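Local structure of tripeptidase (Staphylococcus aureus subsp. aureus, 3RZA) at residues A[48-60]-A[134-146]. The protein probably cleaves short peptides, most likely tripeptides, as a metal-dependent peptidase of the M20/M25/M40 family. Residues are numbered along the deposited sequence; the frame is centred on the assembly and turned at random. Where two conformers were deposited one is given.
Sequences PILKEKFIALGLD and LAAMLEVLQVIKE
F54 and L57 meet L138 and L141 where two helices, 46-56 and 128-147, pack side by side on one face of the central sheet of this M20-family peptidase, the axes of their short segments 10.6 Å apart at closest approach and nearly parallel, at 21°. L138 lays CD2 over one face of the F54 ring, a CH-pi contact 3.9 Å from the centroid and displaced toward the rim, while L141 comes at the ring edge, its CD1 3.5 Å from F54 CD1. With chi1 at -77° F54 CG lies anti to the carbonyl carbon, and the ring swings in toward the partner helix. L57 sets its two methyls against the facing side of that helix: CD1 sits 3.7 Å from L141 CB, and CD2 rests against CA and CB of Q142. L59 meets L141 tip to tip. At the other end L50 and L134 cross at about a right angle, CD1 to CD1. K53 gives this apolar seam its aliphatic stem, CB being 3.9 Å from L138 CD2, before its NZ turns off to a salt bridge with E32. Behind the pair, strands 77-81 and 154-159 supply the floor: C79 and I158 touch F54, and F156 touches both L59 and L141. Helix 46-56 closes in a Schellman motif at G58, and beside it the extended K145 reaches across, NZ donating 3.2 Å to A56 O in the carbonyl plane at a C=O...N angle of 155°.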
loop_
_atom_site.group_PDB
_atom_site.type_symbol
_atom_site.label_atom_id
_atom_site.label_comp_id
_atom_site.label_asym_id
_atom_site.label_seq_id
_atom_site.Cartn_x
_atom_site.Cartn_y
_atom_site.Cartn_z
ATOM N N PRO A 48 -11.701 -32.720 18.774
ATOM C CA PRO A 48 -12.366 -33.854 19.465
ATOM C C PRO A 48 -12.753 -35.047 18.567
ATOM O O PRO A 48 -12.846 -36.163 19.070
ATOM C CB PRO A 48 -13.645 -33.215 20.077
ATOM C CG PRO A 48 -13.491 -31.768 19.934
ATOM C CD PRO A 48 -12.550 -31.513 18.815
ATOM N N ILE A 49 -13.000 -34.817 17.275
ATOM C CA ILE A 49 -13.239 -35.926 16.315
ATOM C C ILE A 49 -11.979 -36.798 16.136
ATOM O O ILE A 49 -12.056 -38.025 16.210
ATOM C CB ILE A 49 -13.741 -35.412 14.944
ATOM C CG1 ILE A 49 -15.161 -34.781 15.077
ATOM C CG2 ILE A 49 -13.764 -36.531 13.953
ATOM C CD1 ILE A 49 -15.649 -34.002 13.817
ATOM N N LEU A 50 -10.823 -36.159 15.973
ATOM C CA LEU A 50 -9.552 -36.869 15.913
ATOM C C LEU A 50 -9.207 -37.596 17.206
ATOM O O LEU A 50 -8.769 -38.739 17.157
ATOM C CB LEU A 50 -8.399 -35.933 15.531
ATOM C CG LEU A 50 -8.311 -35.488 14.087
ATOM C CD1 LEU A 50 -7.331 -34.355 13.982
ATOM C CD2 LEU A 50 -7.884 -36.617 13.190
ATOM N N LYS A 51 -9.386 -36.927 18.342
ATOM C CA LYS A 51 -9.162 -37.536 19.659
ATOM C C LYS A 51 -9.875 -38.877 19.792
ATOM O O LYS A 51 -9.234 -39.869 20.150
ATOM C CB LYS A 51 -9.595 -36.597 20.795
ATOM C CG LYS A 51 -9.484 -37.217 22.205
ATOM C CD LYS A 51 -9.649 -36.178 23.304
ATOM C CE LYS A 51 -9.177 -36.734 24.642
ATOM N NZ LYS A 51 -9.345 -35.772 25.745
ATOM N N GLU A 52 -11.170 -38.912 19.468
ATOM C CA GLU A 52 -11.949 -40.173 19.540
ATOM C C GLU A 52 -11.442 -41.278 18.607
ATOM O O GLU A 52 -11.511 -42.454 18.962
ATOM C CB GLU A 52 -13.426 -39.950 19.211
ATOM C CG GLU A 52 -14.252 -39.059 20.185
ATOM C CD GLU A 52 -14.080 -39.404 21.642
ATOM O OE1 GLU A 52 -14.052 -40.609 21.990
ATOM O OE2 GLU A 52 -13.965 -38.463 22.453
ATOM N N LYS A 53 -10.979 -40.901 17.413
ATOM C CA LYS A 53 -10.376 -41.861 16.492
ATOM C C LYS A 53 -9.122 -42.511 17.089
ATOM O O LYS A 53 -8.973 -43.720 17.001
ATOM C CB LYS A 53 -10.058 -41.229 15.144
ATOM C CG LYS A 53 -11.294 -40.914 14.346
ATOM C CD LYS A 53 -10.996 -40.338 12.983
ATOM C CE LYS A 53 -12.298 -39.984 12.250
ATOM N NZ LYS A 53 -13.113 -41.193 11.921
ATOM N N PHE A 54 -8.263 -41.712 17.727
ATOM C CA PHE A 54 -7.016 -42.243 18.323
ATOM C C PHE A 54 -7.275 -43.116 19.549
ATOM O O PHE A 54 -6.685 -44.194 19.658
ATOM C CB PHE A 54 -5.989 -41.115 18.625
ATOM C CG PHE A 54 -5.272 -40.633 17.408
ATOM C CD1 PHE A 54 -4.296 -41.430 16.806
ATOM C CD2 PHE A 54 -5.588 -39.408 16.823
ATOM C CE1 PHE A 54 -3.631 -41.006 15.653
ATOM C CE2 PHE A 54 -4.937 -38.976 15.677
ATOM C CZ PHE A 54 -3.952 -39.777 15.085
ATOM N N ILE A 55 -8.183 -42.678 20.424
ATOM C CA ILE A 55 -8.604 -43.467 21.596
ATOM C C ILE A 55 -9.248 -44.792 21.179
ATOM O O ILE A 55 -8.866 -45.840 21.686
ATOM C CB ILE A 55 -9.603 -42.713 22.504
ATOM C CG1 ILE A 55 -8.967 -41.485 23.146
ATOM C CG2 ILE A 55 -10.107 -43.634 23.648
ATOM C CD1 ILE A 55 -9.974 -40.612 23.897
ATOM N N ALA A 56 -10.191 -44.739 20.234
ATOM C CA ALA A 56 -10.840 -45.955 19.689
ATOM C C ALA A 56 -9.847 -46.989 19.091
ATOM O O ALA A 56 -10.121 -48.189 19.113
ATOM C CB ALA A 56 -11.882 -45.573 18.650
ATOM N N LEU A 57 -8.704 -46.513 18.577
ATOM C CA LEU A 57 -7.605 -47.386 18.088
ATOM C C LEU A 57 -6.661 -47.923 19.209
ATOM O O LEU A 57 -5.700 -48.622 18.896
ATOM C CB LEU A 57 -6.781 -46.650 16.996
ATOM C CG LEU A 57 -7.505 -46.398 15.659
ATOM C CD1 LEU A 57 -6.784 -45.378 14.841
ATOM C CD2 LEU A 57 -7.642 -47.684 14.872
ATOM N N GLY A 58 -6.934 -47.581 20.484
ATOM C CA GLY A 58 -6.282 -48.177 21.672
ATOM C C GLY A 58 -5.177 -47.324 22.313
ATOM O O GLY A 58 -4.354 -47.850 23.081
ATOM N N LEU A 59 -5.164 -46.015 22.031
ATOM C CA LEU A 59 -4.086 -45.116 22.485
ATOM C C LEU A 59 -4.545 -44.344 23.716
ATOM O O LEU A 59 -5.737 -44.062 23.846
ATOM C CB LEU A 59 -3.670 -44.151 21.370
ATOM C CG LEU A 59 -2.792 -44.775 20.265
ATOM C CD1 LEU A 59 -3.601 -45.673 19.310
ATOM C CD2 LEU A 59 -2.044 -43.716 19.477
ATOM N N ASP A 60 -3.600 -44.041 24.615
ATOM C CA ASP A 60 -3.858 -43.099 25.729
ATOM C C ASP A 60 -3.604 -41.689 25.202
ATOM O O ASP A 60 -2.467 -41.332 24.845
ATOM C CB ASP A 60 -2.980 -43.387 26.964
ATOM C CG ASP A 60 -3.351 -42.497 28.191
ATOM O OD1 ASP A 60 -2.849 -41.355 28.280
ATOM O OD2 ASP A 60 -4.121 -42.948 29.074
ATOM N N LEU A 134 -2.364 -37.302 8.565
ATOM C CA LEU A 134 -3.286 -37.825 9.576
ATOM C C LEU A 134 -3.939 -39.130 9.144
ATOM O O LEU A 134 -4.080 -40.036 9.954
ATOM C CB LEU A 134 -4.375 -36.794 9.914
ATOM C CG LEU A 134 -3.899 -35.530 10.627
ATOM C CD1 LEU A 134 -5.049 -34.549 10.767
ATOM C CD2 LEU A 134 -3.313 -35.840 11.982
ATOM N N ALA A 135 -4.344 -39.207 7.872
ATOM C CA ALA A 135 -4.999 -40.381 7.341
ATOM C C ALA A 135 -4.048 -41.582 7.365
ATOM O O ALA A 135 -4.406 -42.663 7.886
ATOM C CB ALA A 135 -5.503 -40.104 5.916
ATOM N N ALA A 136 -2.831 -41.354 6.861
ATOM C CA ALA A 136 -1.731 -42.321 6.936
ATOM C C ALA A 136 -1.510 -42.865 8.355
ATOM O O ALA A 136 -1.450 -44.094 8.560
ATOM C CB ALA A 136 -0.432 -41.697 6.373
HETATM N N MSE A 137 -1.446 -41.967 9.332
HETATM C CA MSE A 137 -1.346 -42.381 10.742
HETATM C C MSE A 137 -2.510 -43.283 11.198
HETATM O O MSE A 137 -2.286 -44.349 11.790
HETATM C CB MSE A 137 -1.314 -41.168 11.663
HETATM C CG MSE A 137 -0.051 -40.337 11.656
HETATM SE SE MSE A 137 -0.398 -38.733 12.689
HETATM C CE MSE A 137 1.329 -38.040 12.482
ATOM N N LEU A 138 -3.744 -42.856 10.921
ATOM C CA LEU A 138 -4.936 -43.590 11.397
ATOM C C LEU A 138 -5.028 -44.989 10.777
ATOM O O LEU A 138 -5.282 -45.960 11.479
ATOM C CB LEU A 138 -6.220 -42.786 11.132
ATOM C CG LEU A 138 -6.330 -41.475 11.942
ATOM C CD1 LEU A 138 -7.342 -40.506 11.331
ATOM C CD2 LEU A 138 -6.684 -41.758 13.359
ATOM N N GLU A 139 -4.790 -45.075 9.471
ATOM C CA GLU A 139 -4.757 -46.348 8.768
ATOM C C GLU A 139 -3.683 -47.281 9.326
ATOM O O GLU A 139 -3.960 -48.446 9.567
ATOM C CB GLU A 139 -4.519 -46.124 7.256
ATOM C CG GLU A 139 -4.324 -47.407 6.412
ATOM C CD GLU A 139 -5.523 -48.352 6.466
ATOM O OE1 GLU A 139 -6.674 -47.877 6.650
ATOM O OE2 GLU A 139 -5.319 -49.570 6.309
ATOM N N VAL A 140 -2.467 -46.778 9.498
ATOM C CA VAL A 140 -1.369 -47.590 10.065
ATOM C C VAL A 140 -1.729 -48.160 11.447
ATOM O O VAL A 140 -1.510 -49.355 11.701
ATOM C CB VAL A 140 -0.008 -46.797 10.119
ATOM C CG1 VAL A 140 1.022 -47.493 11.032
ATOM C CG2 VAL A 140 0.552 -46.642 8.737
ATOM N N LEU A 141 -2.329 -47.325 12.303
ATOM C CA LEU A 141 -2.774 -47.780 13.635
ATOM C C LEU A 141 -3.796 -48.891 13.518
ATOM O O LEU A 141 -3.691 -49.891 14.232
ATOM C CB LEU A 141 -3.345 -46.620 14.483
ATOM C CG LEU A 141 -2.306 -45.725 15.148
ATOM C CD1 LEU A 141 -2.945 -44.455 15.665
ATOM C CD2 LEU A 141 -1.550 -46.479 16.296
ATOM N N GLN A 142 -4.735 -48.732 12.578
ATOM C CA GLN A 142 -5.769 -49.745 12.349
ATOM C C GLN A 142 -5.191 -51.065 11.810
ATOM O O GLN A 142 -5.652 -52.111 12.189
ATOM C CB GLN A 142 -6.878 -49.214 11.426
ATOM C CG GLN A 142 -8.162 -50.038 11.490
ATOM C CD GLN A 142 -9.426 -49.217 11.201
ATOM O OE1 GLN A 142 -9.382 -47.991 11.087
ATOM N NE2 GLN A 142 -10.552 -49.905 11.072
ATOM N N VAL A 143 -4.166 -51.001 10.939
ATOM C CA VAL A 143 -3.449 -52.219 10.462
ATOM C C VAL A 143 -2.672 -52.911 11.596
ATOM O O VAL A 143 -2.666 -54.131 11.695
ATOM C CB VAL A 143 -2.465 -51.897 9.284
ATOM C CG1 VAL A 143 -1.573 -53.110 8.940
ATOM C CG2 VAL A 143 -3.226 -51.450 8.052
ATOM N N ILE A 144 -1.991 -52.123 12.424
ATOM C CA ILE A 144 -1.279 -52.654 13.604
ATOM C C ILE A 144 -2.230 -53.382 14.581
ATOM O O ILE A 144 -1.950 -54.533 14.987
ATOM C CB ILE A 144 -0.489 -51.542 14.338
ATOM C CG1 ILE A 144 0.730 -51.133 13.500
ATOM C CG2 ILE A 144 -0.043 -52.018 15.739
ATOM C CD1 ILE A 144 1.394 -49.811 13.930
ATOM N N LYS A 145 -3.357 -52.737 14.889
ATOM C CA LYS A 145 -4.408 -53.325 15.720
ATOM C C LYS A 145 -4.937 -54.640 15.146
ATOM O O LYS A 145 -4.878 -55.673 15.799
ATOM C CB LYS A 145 -5.570 -52.331 15.893
ATOM C CG LYS A 145 -6.657 -52.786 16.876
ATOM C CD LYS A 145 -7.605 -51.641 17.241
ATOM C CE LYS A 145 -8.713 -52.111 18.198
ATOM N NZ LYS A 145 -9.927 -51.272 18.106
ATOM N N GLU A 146 -5.398 -54.605 13.904
ATOM C CA GLU A 146 -6.124 -55.744 13.329
ATOM C C GLU A 146 -5.221 -56.932 12.935
ATOM O O GLU A 146 -5.705 -58.067 12.880
ATOM C CB GLU A 146 -6.997 -55.277 12.149
ATOM C CG GLU A 146 -6.274 -55.150 10.793
ATOM C CD GLU A 146 -7.043 -54.311 9.771
ATOM O OE1 GLU A 146 -8.228 -53.967 10.017
ATOM O OE2 GLU A 146 -6.460 -53.984 8.708
#